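Local coordinates for protein glutathione S-transferase domain (Xanthobacter autotrophicus, PDB 4HZ2) that binds glutathione and probably acts as a transferase of the glutathione S-transferase family, at residues Leu92-Pro103 / Gly175-Leu183; Trp35-Leu43 / Leu213-Pro221. All coordinates share one frame; numbering follows the deposited sequence.

Contact 1 of 2, residues Leu92-Pro103 / Gly175-Leu183; sequences LLHFAEGTPWLP and GPTIADLAL
The carbonyl oxygen of Trp-101 receives the backbone N-H of Ile-178, O to N 2.9 Å, and the donor lies in the carbonyl plane. That bond ties the loop that follows helix 88-96 to the first turn of helix 178-187. The start of this helix is itself fixed by a capping box: Thr-177 OG1, the N-cap, accepts from Ala-179 N at 3.2 Å, while Asp-180 OD2 takes the N-H of Thr-177 on its anti lone pair, and Asp-180 OD1 is held by Trp-206 and Leu-171. This Thr-Ile-Ala-Asp start is the N-capping box known at the corresponding helix of the GST fold. Leu-181 covers one face of the Trp-101 indole, its CD1 4.2 Å from the centroid of the Trp-101 six-membered ring in a CH-pi contact; Pro-176 CB comes obliquely to Trp-101 CZ3 at 3.8 Å. With CG1 of Ile-178 set between its backbone N and carbonyl carbon (chi1 58°), Ile-178 CD1 reaches Leu-93 CD2 at 3.6 Å and also meets Leu-102 CD1, while the CG2 branch presses on Ala-96 CB at 3.5 Å, tighter than usual. Farther along helix 178-187, Leu-92 CD1 rests on Ala-182 CB, 3.7 Å away. A single directional bond set among close apolar packing thus joins the thioredoxin-like domain and its linker to the helical domain, the Ile-178 N-H satisfying the Trp-101 carbonyl where Thr-177 CA and CB pack beside it.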
loop_
_atom_site.group_PDB
_atom_site.type_symbol
_atom_site.label_atom_id
_atom_site.label_comp_id
_atom_site.label_asym_id
_atom_site.label_seq_id
_atom_site.Cartn_x
_atom_site.Cartn_y
_atom_site.Cartn_z
ATOM N N LEU B 92 -1.300 8.464 -8.804
ATOM C CA LEU B 92 -0.254 9.462 -8.619
ATOM C C LEU B 92 0.985 9.102 -9.428
ATOM O O LEU B 92 1.555 9.954 -10.096
ATOM C CB LEU B 92 0.171 9.560 -7.146
ATOM C CG LEU B 92 -0.759 10.273 -6.128
ATOM C CD1 LEU B 92 -0.309 10.102 -4.661
ATOM C CD2 LEU B 92 -0.995 11.760 -6.516
ATOM N N LEU B 93 1.411 7.846 -9.356
ATOM C CA LEU B 93 2.578 7.390 -10.112
ATOM C C LEU B 93 2.363 7.485 -11.610
ATOM O O LEU B 93 3.297 7.744 -12.348
ATOM C CB LEU B 93 2.945 5.948 -9.723
ATOM C CG LEU B 93 3.610 5.779 -8.350
ATOM C CD1 LEU B 93 3.482 4.319 -7.907
ATOM C CD2 LEU B 93 5.077 6.195 -8.470
ATOM N N HIS B 94 1.135 7.283 -12.059
ATOM C CA HIS B 94 0.916 7.204 -13.502
ATOM C C HIS B 94 1.047 8.585 -14.147
ATOM O O HIS B 94 1.719 8.764 -15.200
ATOM C CB HIS B 94 -0.499 6.655 -13.773
ATOM C CG HIS B 94 -0.828 6.574 -15.226
ATOM N ND1 HIS B 94 -0.463 5.495 -16.002
ATOM C CD2 HIS B 94 -1.456 7.452 -16.055
ATOM C CE1 HIS B 94 -0.882 5.695 -17.248
ATOM N NE2 HIS B 94 -1.468 6.882 -17.312
ATOM N N PHE B 95 0.349 9.555 -13.552
ATOM C CA PHE B 95 0.360 10.929 -14.075
ATOM C C PHE B 95 1.577 11.773 -13.717
ATOM O O PHE B 95 1.871 12.743 -14.405
ATOM C CB PHE B 95 -0.935 11.647 -13.715
ATOM C CG PHE B 95 -2.126 11.046 -14.399
ATOM C CD1 PHE B 95 -2.948 10.159 -13.711
ATOM C CD2 PHE B 95 -2.369 11.295 -15.758
ATOM C CE1 PHE B 95 -4.020 9.556 -14.329
ATOM C CE2 PHE B 95 -3.457 10.689 -16.394
ATOM C CZ PHE B 95 -4.301 9.835 -15.662
ATOM N N ALA B 96 2.293 11.420 -12.643
ATOM C CA ALA B 96 3.459 12.202 -12.280
ATOM C C ALA B 96 4.694 11.804 -13.071
ATOM O O ALA B 96 5.684 12.540 -13.105
ATOM C CB ALA B 96 3.708 12.091 -10.803
ATOM N N GLU B 97 4.611 10.668 -13.767
ATOM C CA GLU B 97 5.734 10.147 -14.531
ATOM C C GLU B 97 6.213 11.191 -15.537
ATOM O O GLU B 97 5.403 11.750 -16.295
ATOM C CB GLU B 97 5.301 8.852 -15.232
ATOM C CG GLU B 97 6.403 8.044 -15.875
ATOM C CD GLU B 97 7.386 7.472 -14.865
ATOM O OE1 GLU B 97 8.546 7.920 -14.899
ATOM O OE2 GLU B 97 7.009 6.564 -14.053
ATOM N N GLY B 98 7.521 11.468 -15.539
ATOM C CA GLY B 98 8.136 12.456 -16.458
ATOM C C GLY B 98 7.922 13.918 -16.068
ATOM O O GLY B 98 8.203 14.830 -16.854
ATOM N N THR B 99 7.404 14.142 -14.858
ATOM C CA THR B 99 7.249 15.494 -14.301
ATOM C C THR B 99 8.144 15.634 -13.055
ATOM O O THR B 99 8.621 14.642 -12.517
ATOM C CB THR B 99 5.785 15.798 -13.883
ATOM O OG1 THR B 99 5.486 15.199 -12.598
ATOM C CG2 THR B 99 4.811 15.299 -14.937
ATOM N N PRO B 100 8.383 16.870 -12.601
ATOM C CA PRO B 100 9.193 17.022 -11.387
ATOM C C PRO B 100 8.513 16.429 -10.155
ATOM O O PRO B 100 9.142 16.349 -9.077
ATOM C CB PRO B 100 9.330 18.544 -11.226
ATOM C CG PRO B 100 8.983 19.132 -12.566
ATOM C CD PRO B 100 8.086 18.156 -13.271
ATOM N N TRP B 101 7.252 16.001 -10.266
ATOM C CA TRP B 101 6.593 15.391 -9.081
ATOM C C TRP B 101 7.054 13.940 -8.841
ATOM O O TRP B 101 6.732 13.343 -7.793
ATOM C CB TRP B 101 5.059 15.423 -9.219
ATOM C CG TRP B 101 4.545 16.804 -9.027
ATOM C CD1 TRP B 101 4.244 17.742 -10.002
ATOM C CD2 TRP B 101 4.335 17.449 -7.773
ATOM N NE1 TRP B 101 3.843 18.913 -9.408
ATOM C CE2 TRP B 101 3.899 18.765 -8.042
ATOM C CE3 TRP B 101 4.462 17.029 -6.444
ATOM C CZ2 TRP B 101 3.582 19.663 -7.028
ATOM C CZ3 TRP B 101 4.147 17.921 -5.432
ATOM C CH2 TRP B 101 3.701 19.225 -5.731
ATOM N N LEU B 102 7.749 13.342 -9.824
ATOM C CA LEU B 102 8.214 11.962 -9.666
ATOM C C LEU B 102 9.658 11.809 -10.133
ATOM O O LEU B 102 9.931 11.920 -11.339
ATOM C CB LEU B 102 7.333 10.983 -10.435
ATOM C CG LEU B 102 7.628 9.497 -10.203
ATOM C CD1 LEU B 102 7.482 9.063 -8.726
ATOM C CD2 LEU B 102 6.738 8.630 -11.073
ATOM N N PRO B 103 10.592 11.566 -9.193
ATOM C CA PRO B 103 11.975 11.361 -9.614
ATOM C C PRO B 103 12.092 10.139 -10.523
ATOM O O PRO B 103 11.273 9.221 -10.437
ATOM C CB PRO B 103 12.738 11.089 -8.295
ATOM C CG PRO B 103 11.845 11.579 -7.226
ATOM C CD PRO B 103 10.431 11.525 -7.733
ATOM N N GLY B 175 13.020 18.615 -2.675
ATOM C CA GLY B 175 11.814 19.272 -3.157
ATOM C C GLY B 175 10.580 18.385 -3.028
ATOM O O GLY B 175 10.693 17.201 -2.708
ATOM N N PRO B 176 9.391 18.961 -3.277
ATOM C CA PRO B 176 8.124 18.214 -3.178
ATOM C C PRO B 176 7.986 17.130 -4.257
ATOM O O PRO B 176 8.445 17.314 -5.407
ATOM C CB PRO B 176 7.050 19.296 -3.411
ATOM C CG PRO B 176 7.757 20.409 -4.111
ATOM C CD PRO B 176 9.208 20.363 -3.704
ATOM N N THR B 177 7.331 16.030 -3.892
ATOM C CA THR B 177 7.101 14.917 -4.812
ATOM C C THR B 177 5.720 14.360 -4.529
ATOM O O THR B 177 5.029 14.827 -3.599
ATOM C CB THR B 177 8.136 13.771 -4.634
ATOM O OG1 THR B 177 8.026 13.251 -3.297
ATOM C CG2 THR B 177 9.587 14.242 -4.922
ATOM N N ILE B 178 5.304 13.332 -5.282
ATOM C CA ILE B 178 4.027 12.677 -4.964
ATOM C C ILE B 178 4.032 12.010 -3.582
ATOM O O ILE B 178 2.962 11.692 -3.053
ATOM C CB ILE B 178 3.606 11.642 -6.026
ATOM C CG1 ILE B 178 4.658 10.549 -6.204
ATOM C CG2 ILE B 178 3.299 12.347 -7.344
ATOM C CD1 ILE B 178 4.156 9.359 -7.024
ATOM N N ALA B 179 5.209 11.775 -2.996
ATOM C CA ALA B 179 5.191 11.284 -1.611
ATOM C C ALA B 179 4.534 12.329 -0.698
ATOM O O ALA B 179 3.681 11.981 0.134
ATOM C CB ALA B 179 6.591 10.959 -1.148
ATOM N N ASP B 180 4.902 13.611 -0.856
ATOM C CA ASP B 180 4.252 14.652 -0.053
ATOM C C ASP B 180 2.753 14.699 -0.340
ATOM O O ASP B 180 1.941 14.828 0.570
ATOM C CB ASP B 180 4.887 16.031 -0.245
ATOM C CG ASP B 180 6.379 16.007 -0.026
ATOM O OD1 ASP B 180 6.850 16.019 1.153
ATOM O OD2 ASP B 180 7.115 15.892 -1.021
ATOM N N LEU B 181 2.368 14.636 -1.621
ATOM C CA LEU B 181 0.942 14.661 -1.961
ATOM C C LEU B 181 0.182 13.495 -1.297
ATOM O O LEU B 181 -0.886 13.711 -0.714
ATOM C CB LEU B 181 0.726 14.622 -3.487
ATOM C CG LEU B 181 1.294 15.773 -4.327
ATOM C CD1 LEU B 181 0.911 15.648 -5.812
ATOM C CD2 LEU B 181 0.821 17.116 -3.764
ATOM N N ALA B 182 0.743 12.281 -1.380
ATOM C CA ALA B 182 0.064 11.107 -0.865
ATOM C C ALA B 182 -0.215 11.226 0.636
ATOM O O ALA B 182 -1.287 10.840 1.091
ATOM C CB ALA B 182 0.822 9.813 -1.156
ATOM N N LEU B 183 0.751 11.750 1.398
ATOM C CA LEU B 183 0.574 11.866 2.857
ATOM C C LEU B 183 -0.157 13.154 3.249
ATOM O O LEU B 183 -0.757 13.230 4.338
ATOM C CB LEU B 183 1.910 11.698 3.597
ATOM C CG LEU B 183 2.307 10.202 3.658
ATOM C CD1 LEU B 183 3.810 9.980 3.674
ATOM C CD2 LEU B 183 1.623 9.459 4.802
#

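Contact 2 of 2, residues Trp35-Leu43 / Leu213-Pro221; sequences WKAAQILSL and LPGINLIPP
Both Trp-35 and Gln-39 send CG anti to the backbone N (chi1 173° and -176°), which carries two side chains one helical turn apart toward loop 213-221; a bend at chi2 then lays the Gln-39 amide against the loop backbone. There it works in both directions. Gln-39 OE1 accepts the N-H of Asn-217 on a lone pair, in the carbonyl plane and almost straight (3.0 Å from OE1 to N, 174° at the hydrogen), while Gln-39 NE2 donates to Gly-215 O at 2.9 Å from a tilted position. The indole NE1 of Trp-35 donates a hydrogen bond to Asn-217 O, 2.8 Å away and near the ring plane, and Gln-39 CB sits over the centre of one indole face. Ile-219 CG1 approaches Trp-35 CD1 obliquely at 3.6 Å. At the far end of the helix Leu-43 CD1 meets Ile-216 CD1 at 3.9 Å, and a water donating to Gly-215 O also bonds Ser-42 OG. Replacing Gln-39 by a leucine would probably leave Asn-217 N without its acceptor and Gly-215 O without its amide donor, so that the loop from Gly-215 to Asn-217 would be held less firmly. Main-chain polar groups of a loop that has no regular structure are therefore met by helix side chains, which fixes the loop between helices 201-211 and 222-225 against helix 32-43 of the thioredoxin-like domain.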
loop_
_atom_site.group_PDB
_atom_site.type_symbol
_atom_site.label_atom_id
_atom_site.label_comp_id
_atom_site.label_asym_id
_atom_site.label_seq_id
_atom_site.Cartn_x
_atom_site.Cartn_y
_atom_site.Cartn_z
ATOM N N TRP B 35 -9.059 13.029 -3.702
ATOM C CA TRP B 35 -8.299 14.262 -3.811
ATOM C C TRP B 35 -6.926 14.018 -4.492
ATOM O O TRP B 35 -6.471 14.858 -5.289
ATOM C CB TRP B 35 -8.141 14.940 -2.427
ATOM C CG TRP B 35 -7.231 16.117 -2.411
ATOM C CD1 TRP B 35 -7.579 17.448 -2.533
ATOM C CD2 TRP B 35 -5.804 16.090 -2.244
ATOM N NE1 TRP B 35 -6.448 18.239 -2.472
ATOM C CE2 TRP B 35 -5.350 17.430 -2.283
ATOM C CE3 TRP B 35 -4.861 15.059 -2.082
ATOM C CZ2 TRP B 35 -3.998 17.765 -2.155
ATOM C CZ3 TRP B 35 -3.513 15.395 -1.955
ATOM C CH2 TRP B 35 -3.099 16.739 -1.988
ATOM N N LYS B 36 -6.250 12.903 -4.159
ATOM C CA LYS B 36 -4.931 12.616 -4.759
ATOM C C LYS B 36 -5.049 12.631 -6.280
ATOM O O LYS B 36 -4.197 13.199 -6.977
ATOM C CB LYS B 36 -4.379 11.243 -4.359
ATOM C CG LYS B 36 -4.050 11.113 -2.860
ATOM C CD LYS B 36 -3.837 9.654 -2.494
ATOM C CE LYS B 36 -3.631 9.391 -1.016
ATOM N NZ LYS B 36 -3.499 7.922 -0.766
ATOM N N ALA B 37 -6.092 11.963 -6.773
ATOM C CA ALA B 37 -6.268 11.822 -8.216
ATOM C C ALA B 37 -6.558 13.189 -8.841
ATOM O O ALA B 37 -5.913 13.571 -9.832
ATOM C CB ALA B 37 -7.382 10.824 -8.576
ATOM N N ALA B 38 -7.527 13.927 -8.294
ATOM C CA ALA B 38 -7.843 15.246 -8.845
ATOM C C ALA B 38 -6.619 16.169 -8.785
ATOM O O ALA B 38 -6.332 16.927 -9.742
ATOM C CB ALA B 38 -9.036 15.877 -8.135
ATOM N N GLN B 39 -5.908 16.134 -7.660
ATOM C CA GLN B 39 -4.799 17.039 -7.482
ATOM C C GLN B 39 -3.664 16.778 -8.465
ATOM O O GLN B 39 -3.099 17.730 -9.028
ATOM C CB GLN B 39 -4.269 16.923 -6.040
ATOM C CG GLN B 39 -3.151 17.895 -5.696
ATOM C CD GLN B 39 -3.629 19.348 -5.706
ATOM O OE1 GLN B 39 -4.155 19.883 -4.695
ATOM N NE2 GLN B 39 -3.452 19.999 -6.840
ATOM N N ILE B 40 -3.296 15.507 -8.687
ATOM C CA ILE B 40 -2.210 15.258 -9.646
ATOM C C ILE B 40 -2.658 15.541 -11.090
ATOM O O ILE B 40 -1.860 16.000 -11.904
ATOM C CB ILE B 40 -1.630 13.827 -9.528
ATOM C CG1 ILE B 40 -0.285 13.730 -10.228
ATOM C CG2 ILE B 40 -2.631 12.780 -10.004
ATOM C CD1 ILE B 40 0.782 14.617 -9.612
ATOM N N LEU B 41 -3.920 15.273 -11.413
ATOM C CA LEU B 41 -4.425 15.643 -12.757
ATOM C C LEU B 41 -4.358 17.153 -13.002
ATOM O O LEU B 41 -3.935 17.628 -14.073
ATOM C CB LEU B 41 -5.847 15.121 -12.977
ATOM C CG LEU B 41 -5.935 13.607 -13.101
ATOM C CD1 LEU B 41 -7.368 13.154 -13.320
ATOM C CD2 LEU B 41 -5.062 13.131 -14.250
ATOM N N SER B 42 -4.752 17.924 -12.001
ATOM C CA SER B 42 -4.717 19.369 -12.150
ATOM C C SER B 42 -3.267 19.870 -12.223
ATOM O O SER B 42 -2.962 20.737 -13.054
ATOM C CB SER B 42 -5.534 20.081 -11.053
ATOM O OG SER B 42 -4.903 20.039 -9.784
ATOM N N LEU B 43 -2.375 19.315 -11.392
ATOM C CA LEU B 43 -0.958 19.720 -11.386
ATOM C C LEU B 43 -0.270 19.424 -12.722
ATOM O O LEU B 43 0.665 20.123 -13.134
ATOM C CB LEU B 43 -0.186 19.026 -10.245
ATOM C CG LEU B 43 -0.515 19.578 -8.860
ATOM C CD1 LEU B 43 0.018 18.642 -7.780
ATOM C CD2 LEU B 43 0.082 20.981 -8.720
ATOM N N LEU B 213 2.285 25.561 -1.840
ATOM C CA LEU B 213 2.793 25.303 -3.202
ATOM C C LEU B 213 1.785 25.748 -4.261
ATOM O O LEU B 213 0.581 25.568 -4.077
ATOM C CB LEU B 213 3.121 23.817 -3.391
ATOM C CG LEU B 213 4.326 23.303 -2.594
ATOM C CD1 LEU B 213 4.386 21.784 -2.708
ATOM C CD2 LEU B 213 5.606 23.919 -3.140
ATOM N N PRO B 214 2.273 26.302 -5.390
ATOM C CA PRO B 214 1.357 26.668 -6.462
ATOM C C PRO B 214 0.516 25.480 -6.942
ATOM O O PRO B 214 1.031 24.372 -7.122
ATOM C CB PRO B 214 2.295 27.150 -7.590
ATOM C CG PRO B 214 3.561 27.533 -6.910
ATOM C CD PRO B 214 3.670 26.627 -5.711
ATOM N N GLY B 215 -0.785 25.695 -7.102
ATOM C CA GLY B 215 -1.652 24.643 -7.635
ATOM C C GLY B 215 -2.258 23.680 -6.628
ATOM O O GLY B 215 -3.118 22.879 -7.004
ATOM N N ILE B 216 -1.841 23.751 -5.356
ATOM C CA ILE B 216 -2.379 22.863 -4.332
ATOM C C ILE B 216 -3.652 23.456 -3.729
ATOM O O ILE B 216 -3.683 24.636 -3.341
ATOM C CB ILE B 216 -1.339 22.592 -3.196
ATOM C CG1 ILE B 216 -0.076 21.952 -3.775
ATOM C CG2 ILE B 216 -1.932 21.728 -2.100
ATOM C CD1 ILE B 216 -0.273 20.578 -4.364
ATOM N N ASN B 217 -4.693 22.624 -3.666
ATOM C CA ASN B 217 -5.978 22.985 -3.092
ATOM C C ASN B 217 -6.311 22.089 -1.905
ATOM O O ASN B 217 -5.993 20.905 -1.909
ATOM C CB ASN B 217 -7.066 22.809 -4.153
ATOM C CG ASN B 217 -6.617 23.315 -5.508
ATOM O OD1 ASN B 217 -6.433 24.534 -5.672
ATOM N ND2 ASN B 217 -6.418 22.395 -6.490
ATOM N N LEU B 218 -6.966 22.661 -0.905
ATOM C CA LEU B 218 -7.367 21.926 0.283
ATOM C C LEU B 218 -8.742 21.300 0.136
ATOM O O LEU B 218 -9.584 21.793 -0.638
ATOM C CB LEU B 218 -7.375 22.860 1.492
ATOM C CG LEU B 218 -6.148 23.759 1.678
ATOM C CD1 LEU B 218 -6.284 24.661 2.905
ATOM C CD2 LEU B 218 -4.891 22.887 1.801
ATOM N N ILE B 219 -8.968 20.205 0.859
ATOM C CA ILE B 219 -10.324 19.685 1.017
ATOM C C ILE B 219 -11.040 20.573 2.044
ATOM O O ILE B 219 -10.573 20.732 3.193
ATOM C CB ILE B 219 -10.329 18.199 1.487
ATOM C CG1 ILE B 219 -9.515 17.328 0.522
ATOM C CG2 ILE B 219 -11.771 17.685 1.630
ATOM C CD1 ILE B 219 -9.332 15.887 1.010
ATOM N N PRO B 220 -12.183 21.165 1.650
ATOM C CA PRO B 220 -12.915 21.966 2.656
ATOM C C PRO B 220 -13.387 21.077 3.825
ATOM O O PRO B 220 -13.473 19.844 3.676
ATOM C CB PRO B 220 -14.104 22.529 1.862
ATOM C CG PRO B 220 -13.707 22.403 0.393
ATOM C CD PRO B 220 -12.874 21.141 0.347
ATOM N N PRO B 221 -13.716 21.695 4.976
ATOM C CA PRO B 221 -14.189 20.894 6.109
ATOM C C PRO B 221 -15.405 20.043 5.735
ATOM O O PRO B 221 -16.330 20.528 5.066
ATOM C CB PRO B 221 -14.566 21.962 7.157
ATOM C CG PRO B 221 -13.738 23.152 6.794
ATOM C CD PRO B 221 -13.683 23.135 5.291
HETATM O O HOH W 1 -7.258 19.425 -5.445
HETATM O O HOH W 2 -3.185 22.299 -9.611
#

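Overall arrangement
Contact 1 and contact 2, with centres 12 Å apart, are neighbouring parts of one interface between the thioredoxin-like and helical domains. Helix 178-187, which carries one side of contact 1, also packs on helix 32-43 of contact 2: Leu-181 O lies 3.4 Å from Trp-35 CZ3, and Ala-182 O 3.5 Å from Lys-36 CE. Helices 32-43 and 88-96 also pack directly, Leu-92 CD2 standing 3.5 Å from Lys-36 O. Both contacts adjoin the glutathione site without forming it: the side chains of Leu-92 and Trp-35 are about 8 and 9 Å from a bound glutathione. The site residues Ser-88 and Asn-33 both bond Lys-36 NZ, which also forms a salt bridge with Glu-119, so the interface is linked to the pocket through this buried lysine.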